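Long-range contact in L-iditol 2-dehydrogenase (Clostridium scindens, PDB 4OH1), which probably oxidises polyols such as L-iditol with NAD+ as a zinc-containing member of the medium-chain alcohol dehydrogenase family: residues V99-N111 with K116-N128. Numbering follows the deposited sequence.
With ZN (zinc ion), chain C; EDO (1,2-ethanediol), chain F.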
# COMPACT_ATOMS: atom_id res chain seq x y z
N VAL A 99 16.66 25.69 1.29
CA VAL A 99 16.30 25.35 2.63
C VAL A 99 17.19 24.21 3.02
O VAL A 99 17.83 23.55 2.16
CB VAL A 99 14.86 24.97 2.82
CG1 VAL A 99 13.96 26.15 2.50
CG2 VAL A 99 14.47 23.75 1.97
N ALA A 100 17.27 24.02 4.32
CA ALA A 100 18.15 23.00 4.89
C ALA A 100 17.36 22.03 5.76
O ALA A 100 16.40 22.42 6.43
CB ALA A 100 19.20 23.67 5.74
N ASN A 101 17.78 20.77 5.72
CA ASN A 101 17.31 19.74 6.60
C ASN A 101 18.32 19.59 7.75
O ASN A 101 19.44 19.23 7.50
CB ASN A 101 17.17 18.45 5.81
CG ASN A 101 16.70 17.28 6.64
OD1 ASN A 101 16.35 17.41 7.81
ND2 ASN A 101 16.67 16.11 6.03
N TYR A 102 17.91 19.84 8.99
CA TYR A 102 18.78 19.80 10.13
C TYR A 102 19.39 18.42 10.29
O TYR A 102 20.46 18.28 10.89
CB TYR A 102 18.01 20.19 11.43
CG TYR A 102 16.91 19.18 11.80
CD1 TYR A 102 15.62 19.30 11.27
CD2 TYR A 102 17.17 18.10 12.59
CE1 TYR A 102 14.62 18.37 11.57
CE2 TYR A 102 16.18 17.16 12.89
CZ TYR A 102 14.92 17.30 12.38
OH TYR A 102 13.94 16.35 12.64
N ALA A 103 18.71 17.38 9.82
CA ALA A 103 19.10 16.00 10.15
C ALA A 103 20.16 15.51 9.15
O ALA A 103 19.97 15.65 7.97
CB ALA A 103 17.88 15.08 10.11
N LYS A 104 21.26 14.96 9.66
CA LYS A 104 22.32 14.38 8.85
C LYS A 104 22.32 12.85 8.98
O LYS A 104 22.66 12.30 10.02
CB LYS A 104 23.67 14.92 9.31
CG LYS A 104 24.89 14.37 8.51
CD LYS A 104 24.73 14.63 7.05
CE LYS A 104 25.98 14.39 6.27
NZ LYS A 104 26.34 12.97 6.35
N TYR A 105 21.98 12.18 7.88
CA TYR A 105 21.97 10.73 7.86
C TYR A 105 23.38 10.19 7.56
O TYR A 105 24.11 10.78 6.77
CB TYR A 105 20.98 10.27 6.77
CG TYR A 105 19.68 11.02 6.85
CD1 TYR A 105 18.96 11.07 8.06
CD2 TYR A 105 19.16 11.68 5.75
CE1 TYR A 105 17.77 11.78 8.16
CE2 TYR A 105 17.94 12.39 5.84
CZ TYR A 105 17.25 12.42 7.05
OH TYR A 105 16.05 13.09 7.20
N CYS A 106 23.77 9.07 8.15
CA CYS A 106 25.14 8.58 7.99
C CYS A 106 25.28 7.77 6.70
O CYS A 106 26.39 7.58 6.18
CB CYS A 106 25.55 7.73 9.19
SG CYS A 106 24.92 6.05 9.13
N GLY A 107 24.17 7.22 6.20
CA GLY A 107 24.21 6.50 4.94
C GLY A 107 24.94 5.20 5.01
O GLY A 107 25.11 4.54 3.99
N CYS A 108 25.33 4.78 6.21
CA CYS A 108 26.03 3.50 6.29
C CYS A 108 25.74 2.66 7.51
O CYS A 108 26.51 1.79 7.84
CB CYS A 108 27.56 3.68 6.07
SG CYS A 108 28.34 4.74 7.24
N CYS A 109 24.59 2.90 8.12
CA CYS A 109 23.98 1.99 9.10
C CYS A 109 22.78 1.22 8.46
O CYS A 109 22.33 1.50 7.30
CB CYS A 109 23.50 2.79 10.34
SG CYS A 109 21.92 3.70 10.07
N GLU A 110 22.24 0.25 9.21
CA GLU A 110 21.22 -0.63 8.65
C GLU A 110 19.93 0.14 8.38
O GLU A 110 19.31 -0.01 7.31
CB GLU A 110 20.96 -1.83 9.53
CG GLU A 110 19.91 -2.73 8.90
CD GLU A 110 19.74 -4.05 9.61
OE1 GLU A 110 20.65 -4.85 9.45
OE2 GLU A 110 18.71 -4.29 10.32
N ASN A 111 19.50 0.97 9.32
CA ASN A 111 18.32 1.75 9.04
C ASN A 111 18.46 2.63 7.78
O ASN A 111 17.52 2.73 6.93
CB ASN A 111 17.94 2.56 10.26
CG ASN A 111 17.36 1.69 11.36
OD1 ASN A 111 16.70 0.70 11.11
ND2 ASN A 111 17.63 2.03 12.58
N LYS A 116 15.30 3.87 5.87
CA LYS A 116 14.62 4.46 7.01
C LYS A 116 15.56 5.46 7.67
O LYS A 116 15.98 5.31 8.80
CB LYS A 116 14.15 3.36 7.94
CG LYS A 116 13.31 2.29 7.22
CD LYS A 116 12.12 1.82 8.05
CE LYS A 116 11.70 0.40 7.76
NZ LYS A 116 12.72 -0.48 8.37
N VAL A 117 15.91 6.50 6.93
CA VAL A 117 16.97 7.40 7.36
C VAL A 117 16.53 8.21 8.60
O VAL A 117 17.37 8.63 9.36
CB VAL A 117 17.43 8.36 6.20
CG1 VAL A 117 18.25 7.61 5.11
CG2 VAL A 117 16.26 9.08 5.57
N ASN A 118 15.23 8.44 8.78
CA ASN A 118 14.71 9.04 10.01
C ASN A 118 14.91 8.23 11.27
O ASN A 118 14.71 8.77 12.37
CB ASN A 118 13.23 9.34 9.85
CG ASN A 118 12.38 8.07 9.65
OD1 ASN A 118 12.68 7.22 8.79
ND2 ASN A 118 11.34 7.90 10.50
N LEU A 119 15.31 6.95 11.11
CA LEU A 119 15.70 6.07 12.21
C LEU A 119 17.19 5.86 12.18
O LEU A 119 17.68 4.89 12.74
CB LEU A 119 14.98 4.68 12.13
CG LEU A 119 13.47 4.72 11.89
CD1 LEU A 119 12.94 3.31 11.68
CD2 LEU A 119 12.76 5.43 13.06
N CYS A 120 17.93 6.73 11.51
CA CYS A 120 19.41 6.56 11.41
C CYS A 120 20.05 6.29 12.79
O CYS A 120 19.80 7.04 13.73
CB CYS A 120 20.10 7.80 10.74
SG CYS A 120 21.93 7.72 10.89
N SER A 121 20.87 5.25 12.88
CA SER A 121 21.66 4.99 14.13
C SER A 121 22.76 5.95 14.50
O SER A 121 23.17 5.96 15.64
CB SER A 121 22.38 3.65 14.06
OG SER A 121 21.46 2.65 13.82
N ASN A 122 23.36 6.63 13.53
CA ASN A 122 24.41 7.61 13.80
C ASN A 122 23.94 8.99 13.42
O ASN A 122 24.66 9.77 12.78
CB ASN A 122 25.66 7.29 13.01
CG ASN A 122 26.11 5.89 13.22
OD1 ASN A 122 26.30 5.13 12.28
ND2 ASN A 122 26.20 5.50 14.47
N MSE A 123 22.73 9.29 13.83
CA MSE A 123 22.06 10.49 13.40
C MSE A 123 22.88 11.71 13.83
O MSE A 123 23.32 11.77 14.94
CB MSE A 123 20.68 10.53 14.03
CG MSE A 123 19.87 11.76 13.61
SE MSE A 123 19.17 11.58 11.79
CE MSE A 123 17.63 10.44 12.32
N GLY A 124 23.09 12.66 12.92
CA GLY A 124 23.70 13.96 13.25
C GLY A 124 22.58 14.99 13.22
O GLY A 124 21.58 14.80 12.50
N TYR A 125 22.70 16.06 14.04
CA TYR A 125 21.74 17.16 14.05
C TYR A 125 22.47 18.48 13.95
O TYR A 125 23.30 18.76 14.78
CB TYR A 125 20.93 17.16 15.34
CG TYR A 125 20.22 15.85 15.66
CD1 TYR A 125 18.95 15.61 15.19
CD2 TYR A 125 20.83 14.88 16.46
CE1 TYR A 125 18.28 14.42 15.47
CE2 TYR A 125 20.16 13.67 16.74
CZ TYR A 125 18.88 13.47 16.25
OH TYR A 125 18.19 12.32 16.53
N ARG A 126 22.18 19.30 12.95
CA ARG A 126 22.83 20.59 12.82
C ARG A 126 21.77 21.64 13.15
O ARG A 126 20.87 21.90 12.35
CB ARG A 126 23.38 20.83 11.41
CG ARG A 126 24.23 19.69 10.82
CD ARG A 126 25.67 19.60 11.38
NE ARG A 126 26.46 20.84 11.21
CZ ARG A 126 27.31 21.16 10.20
NH1 ARG A 126 27.56 20.37 9.15
NH2 ARG A 126 27.93 22.33 10.24
N MSE A 127 21.86 22.19 14.37
CA MSE A 127 20.86 23.07 14.90
C MSE A 127 21.49 24.45 15.02
O MSE A 127 21.87 24.84 16.09
CB MSE A 127 20.38 22.61 16.29
CG MSE A 127 20.00 21.15 16.47
SE MSE A 127 18.66 20.56 15.19
CE MSE A 127 17.67 19.12 16.16
N ASN A 128 21.60 25.15 13.91
CA ASN A 128 22.07 26.53 13.89
C ASN A 128 21.20 27.41 13.10
O ASN A 128 21.66 28.37 12.54
CB ASN A 128 23.41 26.57 13.27
CG ASN A 128 24.36 25.80 14.05
OD1 ASN A 128 24.71 26.16 15.16
ND2 ASN A 128 24.73 24.68 13.52
ZN ZN C . 22.57 5.88 9.40
C1 EDO F . 15.40 -4.26 13.20
O1 EDO F . 14.57 -5.42 13.12
C2 EDO F . 16.61 -4.45 12.29
O2 EDO F . 16.19 -4.69 10.93
O HOH W 1 25.18 11.14 10.23
O HOH W 2 20.68 1.15 11.81
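Cys106 and Cys109 of 99-111 and Cys120 of 116-128 bind one zinc ion through SG, and Cys112 completes the four-cysteine site of the structural zinc lobe familiar from zinc-containing alcohol dehydrogenases. Two thiolates also accept backbone N-H groups across the contact: Cys106 N lies 3.6 Å from Cys120 SG, and Ser121 N 3.4 Å from Cys109 SG. Such bonds probably temper the negative charge around the metal. Next to Cys106 in the chain, the Tyr105 ring is covered on one face by Val117, whose CB stands 3.6 Å from the ring centroid in a CH-pi contact, while Ala103 O lies over the opposite face. The selenium of selenomethionine Met123 approaches the same ring obliquely, 3.8 Å from CD1; with CG anti to the backbone N (chi1 -179°), a fold at chi2 (76°) brings SE there. A two-stranded antiparallel ladder follows, with Lys104 and Gly124 as its hydrogen-bonded pair. At its end, Tyr102 and Tyr125 point the same way and meet edge to edge, CE2 to CD1 3.9 Å, while selenomethionine Met127 lies obliquely to the Tyr102 ring, a Met-aromatic contact, with CE against CD2. Tyr102 meets the ring of His74, a ligand of the other zinc, edge-to-face. Near the structural zinc again, Asn111 ND2 donates to Leu119 O at 2.9 Å, from above the carbonyl plane, and water 2 links Asn111 N to Ser121 OG.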